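Local coordinates for LupI (Flavobacterium sp. YS-80-122, PDB 6IY4), which probably inhibits metalloendopeptidases, as a small single-domain beta-barrel protein of the periplasmic Inh family, at residues A[4-9]-A[50-55]; A[11-16]-A[75-80]; A[34-39]-A[45-50]; A[68-73]-A[86-91]. All coordinates share one frame; numbering follows the deposited sequence.

Contact 1 (A[4-9]-A[50-55]); sequences AQVAGS and WSPTPD
The backbones of helix 3-6 and strand 49-53 pass at a distance that leaves room for a layer of side chains, with the CA atoms of Val6 and Pro52 7.4 Å apart. In the antiparallel barrel of the Inh family, a short, weakly bonded N-terminal helix here packs against an edge strand of the sheet, 49-53, before the chain enters strand 8-14. The contact illustrates how one branched residue can serve two neighbours. A chi1 of 176° turns CG1 of Val6 away from the backbone N and sets CG2 anti to the carbonyl carbon, dividing the methyls between Trp50 and Pro52. CG1 lies 3.7 Å from Trp50 CZ3, the two side chains running antiparallel alongside each other, while CB of Val6 sits 3.8 Å from the same CZ3. The other methyl, CG2 of Val6, meets CB of the Pro52 ring at 4.0 Å. Trp50 offers the six-membered half of its indole to these partners. Its NE1, on the five-membered ring, is satisfied by a hydrogen bond to Thr31 O, although Phe32, Leu26 and Leu59 make the rest of the setting apolar. An alanine at Trp50 would remove the whole indole, which would probably leave Val6 and Ala7 facing a gap and Thr31 O without its donor. Past Val6 the backbone itself joins in, as Ala7 N approaches Trp50 CH2 at 4.1 Å. The methyl of Ala7 completes the row, with CB 4.2 Å from Trp50 CZ2.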
loop_
_atom_site.group_PDB
_atom_site.type_symbol
_atom_site.label_atom_id
_atom_site.label_comp_id
_atom_site.label_asym_id
_atom_site.label_seq_id
_atom_site.Cartn_x
_atom_site.Cartn_y
_atom_site.Cartn_z
ATOM N N ALA A 4 2.655 0.632 -14.530
ATOM C CA ALA A 4 3.619 -0.446 -14.851
ATOM C C ALA A 4 4.897 -0.264 -14.018
ATOM O O ALA A 4 5.581 -1.271 -13.708
ATOM C CB ALA A 4 3.909 -0.445 -16.336
ATOM N N GLN A 5 5.242 0.970 -13.651
ATOM C CA GLN A 5 6.483 1.262 -12.897
ATOM C C GLN A 5 6.300 1.057 -11.387
ATOM O O GLN A 5 7.335 1.093 -10.616
ATOM C CB GLN A 5 6.973 2.657 -13.287
ATOM C CG GLN A 5 7.606 2.651 -14.665
ATOM C CD GLN A 5 8.871 1.822 -14.632
ATOM O OE1 GLN A 5 9.763 2.078 -13.833
ATOM N NE2 GLN A 5 8.868 0.720 -15.357
ATOM N N VAL A 6 5.051 0.870 -10.938
ATOM C CA VAL A 6 4.746 0.684 -9.491
ATOM C C VAL A 6 4.290 -0.754 -9.272
ATOM O O VAL A 6 4.408 -1.220 -8.153
ATOM C CB VAL A 6 3.655 1.691 -9.064
ATOM C CG1 VAL A 6 3.203 1.522 -7.619
ATOM C CG2 VAL A 6 4.073 3.117 -9.316
ATOM N N ALA A 7 3.896 -1.483 -10.301
ATOM C CA ALA A 7 3.318 -2.835 -10.126
ATOM C C ALA A 7 4.413 -3.819 -9.746
ATOM O O ALA A 7 5.584 -3.649 -10.096
ATOM C CB ALA A 7 2.612 -3.304 -11.364
ATOM N N GLY A 8 4.027 -4.839 -9.029
ATOM C CA GLY A 8 4.899 -5.945 -8.670
ATOM C C GLY A 8 4.793 -6.288 -7.214
ATOM O O GLY A 8 3.766 -5.969 -6.570
ATOM N N SER A 9 5.798 -6.996 -6.735
ATOM C CA SER A 9 5.840 -7.519 -5.351
ATOM C C SER A 9 6.179 -6.414 -4.336
ATOM O O SER A 9 7.222 -5.731 -4.475
ATOM C CB SER A 9 6.831 -8.628 -5.242
ATOM O OG SER A 9 6.748 -9.194 -3.956
ATOM N N TRP A 50 -5.585 0.483 -6.568
ATOM C CA TRP A 50 -4.529 1.461 -6.251
ATOM C C TRP A 50 -4.315 2.375 -7.436
ATOM O O TRP A 50 -4.600 2.008 -8.555
ATOM C CB TRP A 50 -3.253 0.746 -5.799
ATOM C CG TRP A 50 -2.706 -0.234 -6.788
ATOM C CD1 TRP A 50 -2.975 -1.567 -6.890
ATOM C CD2 TRP A 50 -1.716 0.057 -7.795
ATOM N NE1 TRP A 50 -2.251 -2.111 -7.904
ATOM C CE2 TRP A 50 -1.457 -1.148 -8.474
ATOM C CE3 TRP A 50 -1.047 1.215 -8.210
ATOM C CZ2 TRP A 50 -0.544 -1.232 -9.526
ATOM C CZ3 TRP A 50 -0.115 1.131 -9.232
ATOM C CH2 TRP A 50 0.120 -0.075 -9.897
ATOM N N SER A 51 -3.710 3.531 -7.170
ATOM C CA SER A 51 -3.406 4.502 -8.232
ATOM C C SER A 51 -2.199 5.316 -7.838
ATOM O O SER A 51 -2.171 5.923 -6.773
ATOM C CB SER A 51 -4.581 5.397 -8.482
ATOM O OG SER A 51 -4.355 6.170 -9.647
ATOM N N PRO A 52 -1.184 5.396 -8.705
ATOM C CA PRO A 52 -0.012 6.198 -8.391
ATOM C C PRO A 52 -0.354 7.676 -8.541
ATOM O O PRO A 52 -1.254 8.015 -9.294
ATOM C CB PRO A 52 1.041 5.785 -9.423
ATOM C CG PRO A 52 0.340 4.914 -10.410
ATOM C CD PRO A 52 -1.099 4.729 -10.005
ATOM N N THR A 53 0.380 8.515 -7.834
ATOM C CA THR A 53 0.287 9.989 -7.936
ATOM C C THR A 53 1.699 10.466 -8.175
ATOM O O THR A 53 2.657 9.703 -8.083
ATOM C CB THR A 53 -0.328 10.590 -6.672
ATOM O OG1 THR A 53 0.708 10.537 -5.682
ATOM C CG2 THR A 53 -1.594 9.873 -6.247
ATOM N N PRO A 54 1.887 11.763 -8.480
ATOM C CA PRO A 54 3.224 12.241 -8.793
ATOM C C PRO A 54 4.235 12.021 -7.663
ATOM O O PRO A 54 5.402 11.858 -7.934
ATOM C CB PRO A 54 2.943 13.721 -9.068
ATOM C CG PRO A 54 1.541 13.701 -9.611
ATOM C CD PRO A 54 0.859 12.793 -8.608
ATOM N N ASP A 55 3.758 12.001 -6.424
ATOM C CA ASP A 55 4.596 12.013 -5.211
ATOM C C ASP A 55 4.212 10.883 -4.268
ATOM O O ASP A 55 4.606 10.965 -3.101
ATOM C CB ASP A 55 4.425 13.337 -4.471
ATOM C CG ASP A 55 2.983 13.658 -4.082
ATOM O OD1 ASP A 55 2.071 12.954 -4.527
ATOM O OD2 ASP A 55 2.820 14.576 -3.283
#

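Contact 2 (A[11-16]-A[75-80]); sequences TFYVQG and AGRYEG
Tyr13 reaches across strand 86-92 to lay its phenol end beside the guanidinium of Arg77, OH standing 3.8 Å from Arg77 NH1. Strands 8-14 and 77-82 are next-but-one neighbours in the antiparallel barrel, both flanking 86-92, so this is a surface approach of long side chains, without a bond between the segments. The tyrosine ring and guanidinium planes are 70° apart. Arg77 can span the distance because its chain is extended from CG to NE, chi1 to chi3 all anti. Its rotation is fixed from the same strand: two residues on, Glu79 OE2 takes both NE, at 2.7 Å, and NH2 of Arg77, at 2.9 Å, in a side-on salt bridge. That oxygen lies in the guanidinium plane and is approached on its anti side, somewhat out of the carboxylate plane, the NE bond being the straighter at 153°. A leucine in place of Arg77 would probably leave the Glu79 carboxylate without the guanidinium that grips OE2 and less fixed in its rotation. Gln15, bent at chi2, adds its amide at the guanidinium edge, its plane 19° from that of the guanidinium, NE2 lying 4.1 Å from Arg77 NH2.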
loop_
_atom_site.group_PDB
_atom_site.type_symbol
_atom_site.label_atom_id
_atom_site.label_comp_id
_atom_site.label_asym_id
_atom_site.label_seq_id
_atom_site.Cartn_x
_atom_site.Cartn_y
_atom_site.Cartn_z
ATOM N N THR A 11 6.157 -5.443 0.043
ATOM C CA THR A 11 6.067 -5.915 1.437
ATOM C C THR A 11 5.561 -4.773 2.299
ATOM O O THR A 11 6.134 -3.655 2.222
ATOM C CB THR A 11 7.421 -6.402 1.925
ATOM O OG1 THR A 11 7.809 -7.455 1.031
ATOM C CG2 THR A 11 7.307 -6.929 3.329
ATOM N N PHE A 12 4.477 -5.030 3.005
ATOM C CA PHE A 12 3.799 -4.061 3.882
ATOM C C PHE A 12 4.083 -4.433 5.339
ATOM O O PHE A 12 3.971 -5.614 5.692
ATOM C CB PHE A 12 2.290 -4.093 3.659
ATOM C CG PHE A 12 1.816 -3.523 2.352
ATOM C CD1 PHE A 12 1.893 -4.275 1.188
ATOM C CD2 PHE A 12 1.271 -2.260 2.280
ATOM C CE1 PHE A 12 1.429 -3.768 -0.009
ATOM C CE2 PHE A 12 0.843 -1.737 1.065
ATOM C CZ PHE A 12 0.908 -2.508 -0.062
ATOM N N TYR A 13 4.284 -3.410 6.149
ATOM C CA TYR A 13 4.369 -3.588 7.613
ATOM C C TYR A 13 4.133 -2.254 8.306
ATOM O O TYR A 13 4.357 -1.188 7.699
ATOM C CB TYR A 13 5.708 -4.192 8.016
ATOM C CG TYR A 13 6.931 -3.376 7.710
ATOM C CD1 TYR A 13 7.544 -3.492 6.487
ATOM C CD2 TYR A 13 7.461 -2.509 8.634
ATOM C CE1 TYR A 13 8.680 -2.755 6.192
ATOM C CE2 TYR A 13 8.586 -1.751 8.348
ATOM C CZ TYR A 13 9.213 -1.909 7.137
ATOM O OH TYR A 13 10.328 -1.193 6.818
ATOM N N VAL A 14 3.750 -2.322 9.556
ATOM C CA VAL A 14 3.599 -1.115 10.388
ATOM C C VAL A 14 4.965 -0.869 11.043
ATOM O O VAL A 14 5.586 -1.801 11.637
ATOM C CB VAL A 14 2.489 -1.278 11.441
ATOM C CG1 VAL A 14 2.467 -0.105 12.408
ATOM C CG2 VAL A 14 1.112 -1.459 10.831
ATOM N N GLN A 15 5.441 0.354 10.943
ATOM C CA GLN A 15 6.741 0.734 11.520
ATOM C C GLN A 15 6.736 0.372 13.003
ATOM O O GLN A 15 5.724 0.694 13.664
ATOM C CB GLN A 15 6.988 2.230 11.386
ATOM C CG GLN A 15 8.394 2.641 11.754
ATOM C CD GLN A 15 9.100 3.039 10.483
ATOM O OE1 GLN A 15 8.975 4.169 9.984
ATOM N NE2 GLN A 15 9.769 2.066 9.898
ATOM N N GLY A 16 7.812 -0.303 13.438
ATOM C CA GLY A 16 7.953 -0.790 14.818
ATOM C C GLY A 16 7.472 -2.224 14.937
ATOM O O GLY A 16 7.742 -2.863 15.967
ATOM N N ALA A 75 13.366 5.181 -4.054
ATOM C CA ALA A 75 13.027 4.139 -5.028
ATOM C C ALA A 75 12.481 2.908 -4.301
ATOM O O ALA A 75 13.162 2.377 -3.434
ATOM C CB ALA A 75 14.264 3.795 -5.820
ATOM N N GLY A 76 11.271 2.496 -4.680
ATOM C CA GLY A 76 10.693 1.249 -4.160
ATOM C C GLY A 76 10.272 1.359 -2.711
ATOM O O GLY A 76 10.213 0.332 -2.062
ATOM N N ARG A 77 9.962 2.543 -2.200
ATOM C CA ARG A 77 9.466 2.665 -0.803
ATOM C C ARG A 77 8.431 3.777 -0.686
ATOM O O ARG A 77 8.719 4.915 -1.115
ATOM C CB ARG A 77 10.613 2.984 0.161
ATOM C CG ARG A 77 10.198 3.077 1.625
ATOM C CD ARG A 77 11.393 3.464 2.486
ATOM N NE ARG A 77 11.044 3.544 3.895
ATOM C CZ ARG A 77 11.218 2.573 4.792
ATOM N NH1 ARG A 77 11.736 1.408 4.452
ATOM N NH2 ARG A 77 10.857 2.777 6.037
ATOM N N TYR A 78 7.285 3.449 -0.110
ATOM C CA TYR A 78 6.259 4.444 0.274
ATOM C C TYR A 78 5.985 4.328 1.764
ATOM O O TYR A 78 6.130 3.259 2.334
ATOM C CB TYR A 78 4.952 4.209 -0.468
ATOM C CG TYR A 78 4.985 4.325 -1.960
ATOM C CD1 TYR A 78 5.209 3.213 -2.732
ATOM C CD2 TYR A 78 4.722 5.522 -2.579
ATOM C CE1 TYR A 78 5.183 3.289 -4.116
ATOM C CE2 TYR A 78 4.727 5.625 -3.949
ATOM C CZ TYR A 78 4.959 4.501 -4.721
ATOM O OH TYR A 78 4.981 4.534 -6.081
ATOM N N GLU A 79 5.585 5.446 2.386
ATOM C CA GLU A 79 5.182 5.479 3.808
ATOM C C GLU A 79 3.908 6.303 3.976
ATOM O O GLU A 79 3.840 7.378 3.393
ATOM C CB GLU A 79 6.294 6.094 4.647
ATOM C CG GLU A 79 7.504 5.219 4.715
ATOM C CD GLU A 79 8.658 5.903 5.410
ATOM O OE1 GLU A 79 8.452 7.037 5.896
ATOM O OE2 GLU A 79 9.768 5.353 5.383
ATOM N N GLY A 80 2.924 5.776 4.695
ATOM C CA GLY A 80 1.656 6.476 4.875
ATOM C C GLY A 80 1.296 6.559 6.336
ATOM O O GLY A 80 1.521 5.593 7.093
#

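Contact 3 (A[34-39]-A[45-50]); sequences AQVSCL and RTPTTW
Leu39 and Val36 share Pro47; followed outward, Leu39 lays its CB and CD1 against it. CB starts it, 4.2 Å from Pro47 CD. CG, anti to the carbonyl carbon (chi1 -58°), is the branch point, and from it CD1 continues the chain in extended form, anti to CA, to touch Pro47 CG at 3.8 Å. The leucine thus crosses the proline at about a right angle, ending on the outer carbons of its ring, while CD2 turns off towards Phe12 of strand 8-14. One turn earlier Val36 comes to the same residue: its CG2, anti to the backbone N, lies 3.9 Å from the carbonyl O of Pro47. The spacing of Val36 and Leu39, three residues apart, is that of the short 3-10 helix that bears them, seen in the bond from Leu39 N to Val36 O at 2.9 Å. On another side of this helix Cys38 forms the disulfide with Cys22, and beyond Pro47 the residues Thr48 and Thr49 both face Ile60 in a classic beta bulge. The whole is a disulfide-tied 3-10 helix in the long connection between strands 22-26 and 49-53, laid against the approach to strand 49-53 of the Inh barrel.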
loop_
_atom_site.group_PDB
_atom_site.type_symbol
_atom_site.label_atom_id
_atom_site.label_comp_id
_atom_site.label_asym_id
_atom_site.label_seq_id
_atom_site.Cartn_x
_atom_site.Cartn_y
_atom_site.Cartn_z
ATOM N N ALA A 34 -4.744 -11.650 -3.560
ATOM C CA ALA A 34 -5.666 -11.927 -2.438
ATOM C C ALA A 34 -5.024 -11.617 -1.083
ATOM O O ALA A 34 -5.787 -11.329 -0.120
ATOM C CB ALA A 34 -6.084 -13.377 -2.515
ATOM N N GLN A 35 -3.690 -11.664 -1.025
ATOM C CA GLN A 35 -2.858 -11.448 0.178
ATOM C C GLN A 35 -3.148 -10.054 0.750
ATOM O O GLN A 35 -2.872 -9.866 1.965
ATOM C CB GLN A 35 -1.376 -11.616 -0.142
ATOM C CG GLN A 35 -0.932 -13.068 -0.233
ATOM C CD GLN A 35 -1.315 -13.738 -1.522
ATOM O OE1 GLN A 35 -1.615 -13.082 -2.508
ATOM N NE2 GLN A 35 -1.252 -15.064 -1.532
ATOM N N VAL A 36 -3.739 -9.128 -0.030
ATOM C CA VAL A 36 -4.060 -7.750 0.447
ATOM C C VAL A 36 -5.010 -7.799 1.658
ATOM O O VAL A 36 -5.094 -6.780 2.382
ATOM C CB VAL A 36 -4.667 -6.891 -0.672
ATOM C CG1 VAL A 36 -6.068 -7.329 -1.043
ATOM C CG2 VAL A 36 -4.633 -5.420 -0.324
ATOM N N SER A 37 -5.710 -8.922 1.856
ATOM C CA SER A 37 -6.546 -9.191 3.058
ATOM C C SER A 37 -5.814 -8.765 4.340
ATOM O O SER A 37 -6.478 -8.278 5.265
ATOM C CB SER A 37 -6.949 -10.651 3.098
ATOM O OG SER A 37 -5.872 -11.467 3.549
ATOM N N CYS A 38 -4.482 -8.886 4.384
ATOM C CA CYS A 38 -3.679 -8.597 5.597
ATOM C C CYS A 38 -3.798 -7.136 6.012
ATOM O O CYS A 38 -3.674 -6.838 7.207
ATOM C CB CYS A 38 -2.199 -8.872 5.409
ATOM S SG CYS A 38 -1.437 -7.873 4.094
ATOM N N LEU A 39 -4.071 -6.232 5.082
ATOM C CA LEU A 39 -4.115 -4.786 5.417
ATOM C C LEU A 39 -5.356 -4.464 6.238
ATOM O O LEU A 39 -5.347 -3.401 6.872
ATOM C CB LEU A 39 -4.086 -3.940 4.141
ATOM C CG LEU A 39 -2.879 -4.148 3.230
ATOM C CD1 LEU A 39 -2.927 -3.158 2.062
ATOM C CD2 LEU A 39 -1.560 -3.987 3.968
ATOM N N ARG A 45 -10.354 0.821 6.064
ATOM C CA ARG A 45 -10.969 0.517 4.759
ATOM C C ARG A 45 -10.027 -0.422 4.035
ATOM O O ARG A 45 -8.901 -0.014 3.836
ATOM C CB ARG A 45 -11.191 1.834 4.025
ATOM C CG ARG A 45 -12.095 1.666 2.819
ATOM C CD ARG A 45 -12.129 2.902 1.947
ATOM N NE ARG A 45 -12.631 4.039 2.707
ATOM C CZ ARG A 45 -13.902 4.202 3.095
ATOM N NH1 ARG A 45 -14.832 3.288 2.828
ATOM N NH2 ARG A 45 -14.241 5.307 3.746
ATOM N N THR A 46 -10.437 -1.641 3.724
ATOM C CA THR A 46 -9.597 -2.609 2.999
ATOM C C THR A 46 -9.466 -2.170 1.535
ATOM O O THR A 46 -10.459 -1.952 0.875
ATOM C CB THR A 46 -10.211 -4.003 3.070
ATOM O OG1 THR A 46 -10.158 -4.388 4.449
ATOM C CG2 THR A 46 -9.453 -4.989 2.222
ATOM N N PRO A 47 -8.244 -2.030 0.976
ATOM C CA PRO A 47 -8.091 -1.586 -0.399
ATOM C C PRO A 47 -8.432 -2.651 -1.445
ATOM O O PRO A 47 -8.145 -3.848 -1.185
ATOM C CB PRO A 47 -6.578 -1.314 -0.517
ATOM C CG PRO A 47 -6.023 -1.386 0.861
ATOM C CD PRO A 47 -6.958 -2.256 1.657
ATOM N N THR A 48 -9.086 -2.249 -2.526
ATOM C CA THR A 48 -9.386 -3.148 -3.670
ATOM C C THR A 48 -8.644 -2.674 -4.908
ATOM O O THR A 48 -8.446 -3.508 -5.816
ATOM C CB THR A 48 -10.897 -3.255 -3.930
ATOM O OG1 THR A 48 -11.421 -1.954 -4.197
ATOM C CG2 THR A 48 -11.623 -3.874 -2.756
ATOM N N THR A 49 -8.288 -1.386 -5.022
ATOM C CA THR A 49 -7.506 -0.893 -6.155
ATOM C C THR A 49 -6.465 0.111 -5.664
ATOM O O THR A 49 -6.424 0.430 -4.475
ATOM C CB THR A 49 -8.349 -0.283 -7.262
ATOM O OG1 THR A 49 -9.003 0.902 -6.786
ATOM C CG2 THR A 49 -9.400 -1.252 -7.766
ATOM N N TRP A 50 -5.585 0.483 -6.568
ATOM C CA TRP A 50 -4.529 1.461 -6.251
ATOM C C TRP A 50 -4.315 2.375 -7.436
ATOM O O TRP A 50 -4.600 2.008 -8.555
ATOM C CB TRP A 50 -3.253 0.746 -5.799
ATOM C CG TRP A 50 -2.706 -0.234 -6.788
ATOM C CD1 TRP A 50 -2.975 -1.567 -6.890
ATOM C CD2 TRP A 50 -1.716 0.057 -7.795
ATOM N NE1 TRP A 50 -2.251 -2.111 -7.904
ATOM C CE2 TRP A 50 -1.457 -1.148 -8.474
ATOM C CE3 TRP A 50 -1.047 1.215 -8.210
ATOM C CZ2 TRP A 50 -0.544 -1.232 -9.526
ATOM C CZ3 TRP A 50 -0.115 1.131 -9.232
ATOM C CH2 TRP A 50 0.120 -0.075 -9.897
#

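Contact 4 (A[68-73]-A[86-91])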
loop_
_atom_site.group_PDB
_atom_site.type_symbol
_atom_site.label_atom_id
_atom_site.label_comp_id
_atom_site.label_asym_id
_atom_site.label_seq_id
_atom_site.Cartn_x
_atom_site.Cartn_y
_atom_site.Cartn_z
ATOM N N LEU A 68 -5.876 4.783 1.937
ATOM C CA LEU A 68 -4.653 5.431 2.470
ATOM C C LEU A 68 -3.948 6.129 1.315
ATOM O O LEU A 68 -3.912 5.599 0.200
ATOM C CB LEU A 68 -3.731 4.395 3.099
ATOM C CG LEU A 68 -2.592 4.951 3.942
ATOM C CD1 LEU A 68 -3.128 5.614 5.187
ATOM C CD2 LEU A 68 -1.592 3.853 4.294
ATOM N N PHE A 69 -3.318 7.239 1.612
ATOM C CA PHE A 69 -2.328 7.896 0.747
ATOM C C PHE A 69 -0.965 7.648 1.371
ATOM O O PHE A 69 -0.781 7.946 2.570
ATOM C CB PHE A 69 -2.577 9.395 0.605
ATOM C CG PHE A 69 -1.460 10.061 -0.161
ATOM C CD1 PHE A 69 -1.323 9.865 -1.526
ATOM C CD2 PHE A 69 -0.531 10.832 0.494
ATOM C CE1 PHE A 69 -0.300 10.458 -2.229
ATOM C CE2 PHE A 69 0.500 11.419 -0.210
ATOM C CZ PHE A 69 0.609 11.230 -1.555
ATOM N N LEU A 70 -0.017 7.171 0.571
ATOM C CA LEU A 70 1.383 6.992 1.033
ATOM C C LEU A 70 2.301 7.888 0.208
ATOM O O LEU A 70 2.166 7.940 -1.012
ATOM C CB LEU A 70 1.838 5.543 0.886
ATOM C CG LEU A 70 0.952 4.496 1.570
ATOM C CD1 LEU A 70 -0.140 3.913 0.676
ATOM C CD2 LEU A 70 1.801 3.358 2.134
ATOM N N GLU A 71 3.231 8.511 0.886
ATOM C CA GLU A 71 4.254 9.349 0.218
ATOM C C GLU A 71 5.376 8.455 -0.307
ATOM O O GLU A 71 5.835 7.568 0.400
ATOM C CB GLU A 71 4.724 10.360 1.256
ATOM C CG GLU A 71 5.727 11.377 0.801
ATOM C CD GLU A 71 5.947 12.438 1.879
ATOM O OE1 GLU A 71 5.597 12.180 3.069
ATOM O OE2 GLU A 71 6.445 13.536 1.523
ATOM N N LEU A 72 5.883 8.783 -1.485
ATOM C CA LEU A 72 7.088 8.175 -2.074
ATOM C C LEU A 72 8.273 8.682 -1.284
ATOM O O LEU A 72 8.380 9.938 -1.127
ATOM C CB LEU A 72 7.171 8.613 -3.529
ATOM C CG LEU A 72 8.316 8.033 -4.334
ATOM C CD1 LEU A 72 8.363 6.530 -4.295
ATOM C CD2 LEU A 72 8.190 8.554 -5.755
ATOM N N ARG A 73 9.098 7.776 -0.760
ATOM C CA ARG A 73 10.255 8.204 0.071
ATOM C C ARG A 73 11.543 8.118 -0.740
ATOM O O ARG A 73 12.383 8.987 -0.617
ATOM C CB ARG A 73 10.293 7.419 1.379
ATOM C CG ARG A 73 9.106 7.710 2.287
ATOM C CD ARG A 73 9.370 8.586 3.511
ATOM N NE ARG A 73 10.214 9.718 3.213
ATOM C CZ ARG A 73 9.807 10.825 2.618
ATOM N NH1 ARG A 73 8.537 10.965 2.281
ATOM N NH2 ARG A 73 10.671 11.791 2.354
ATOM N N LYS A 86 0.215 5.698 13.552
ATOM C CA LYS A 86 1.072 4.601 13.055
ATOM C C LYS A 86 1.573 5.008 11.657
ATOM O O LYS A 86 0.971 5.925 11.057
ATOM C CB LYS A 86 0.253 3.311 13.120
ATOM C CG LYS A 86 -0.127 2.894 14.538
ATOM C CD LYS A 86 1.058 2.356 15.323
ATOM C CE LYS A 86 1.029 2.690 16.801
ATOM N NZ LYS A 86 2.345 2.416 17.430
ATOM N N THR A 87 2.658 4.382 11.190
ATOM C CA THR A 87 3.187 4.535 9.806
ATOM C C THR A 87 3.138 3.161 9.124
ATOM O O THR A 87 3.660 2.200 9.683
ATOM C CB THR A 87 4.610 5.089 9.738
ATOM O OG1 THR A 87 4.510 6.323 10.441
ATOM C CG2 THR A 87 5.090 5.313 8.323
ATOM N N LEU A 88 2.474 3.092 7.988
ATOM C CA LEU A 88 2.475 1.872 7.150
ATOM C C LEU A 88 3.556 2.073 6.121
ATOM O O LEU A 88 3.581 3.123 5.444
ATOM C CB LEU A 88 1.127 1.676 6.464
ATOM C CG LEU A 88 1.000 0.422 5.609
ATOM C CD1 LEU A 88 1.078 -0.818 6.456
ATOM C CD2 LEU A 88 -0.293 0.437 4.837
ATOM N N VAL A 89 4.452 1.117 6.073
ATOM C CA VAL A 89 5.590 1.108 5.143
ATOM C C VAL A 89 5.281 0.090 4.060
ATOM O O VAL A 89 4.766 -1.004 4.378
ATOM C CB VAL A 89 6.875 0.720 5.902
ATOM C CG1 VAL A 89 8.066 0.675 4.966
ATOM C CG2 VAL A 89 7.132 1.683 7.059
ATOM N N MET A 90 5.572 0.443 2.817
ATOM C CA MET A 90 5.508 -0.547 1.726
ATOM C C MET A 90 6.835 -0.438 0.981
ATOM O O MET A 90 7.291 0.657 0.672
ATOM C CB MET A 90 4.249 -0.415 0.855
ATOM C CG MET A 90 4.213 0.698 0.010
ATOM S SD MET A 90 2.561 0.802 -0.819
ATOM C CE MET A 90 2.761 -0.240 -2.253
ATOM N N GLN A 91 7.490 -1.557 0.785
ATOM C CA GLN A 91 8.828 -1.557 0.166
ATOM C C GLN A 91 8.875 -2.733 -0.773
ATOM O O GLN A 91 8.395 -3.776 -0.379
ATOM C CB GLN A 91 9.936 -1.836 1.159
ATOM C CG GLN A 91 10.213 -0.729 2.130
ATOM C CD GLN A 91 11.419 -1.191 2.910
ATOM O OE1 GLN A 91 11.312 -2.006 3.831
ATOM N NE2 GLN A 91 12.586 -0.735 2.465
#
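Leu68 and Leu88 meet methyl to methyl, CD2 to CD2 at 3.7 Å, in the interior of the antiparallel Inh barrel. Leu68 CD2 also lies 4.1 Å from Leu88 CB, the two leucines crossing at a slant. Next to them Leu70 uses its own CD2 twice, 3.8 Å from the backbone O of Leu88 and 4.0 Å from the sulfur SD of Met90. With CG between the backbone N and the carbonyl carbon (chi1 72°) and a bend at chi3, Met90 brings SD to Leu70. Behind this first shell stand aromatic residues: Tyr78, on the strand 77-82 that separates the two, touches both Leu70 and Met90, and Phe12 of strand 8-14 backs Leu88 and Met90. Leu59 covers Leu70 from strand 56-60. The backbone sets the whole: strands 68-73 and 86-91 are next-but-one neighbours whose short axes cross at 58° with 8.6 Å at closest approach, a curl that turns their inward side chains against each other. Alternation puts the charged residues of strand 68-73 on the other face, where Arg73 NH1 forms a salt bridge with Glu71 OE1 at 3.3 Å.

In the fold
From the N terminus, helix 3-6 opens contact 1, whose loop closes only when strand 49-53 returns against it. Contact 3 is nested inside that loop, the two sharing Trp50, and it also lies within the longer loop of contact 2. Contact 2 starts further along strand 8-14 and closes on strand 77-82, so its segments alternate with those of contact 1 and of contact 4. Contact 4 follows contacts 1 and 3 in series, joining strands 66-74 and 86-92. Direct touches knit them together: Val6 meets Tyr78, and backbone bonds probably link Asp55 to Leu72, Glu79 to Glu71 and Val89 N to Tyr13 O. Early, middle and late parts of the chain are thereby held in one barrel.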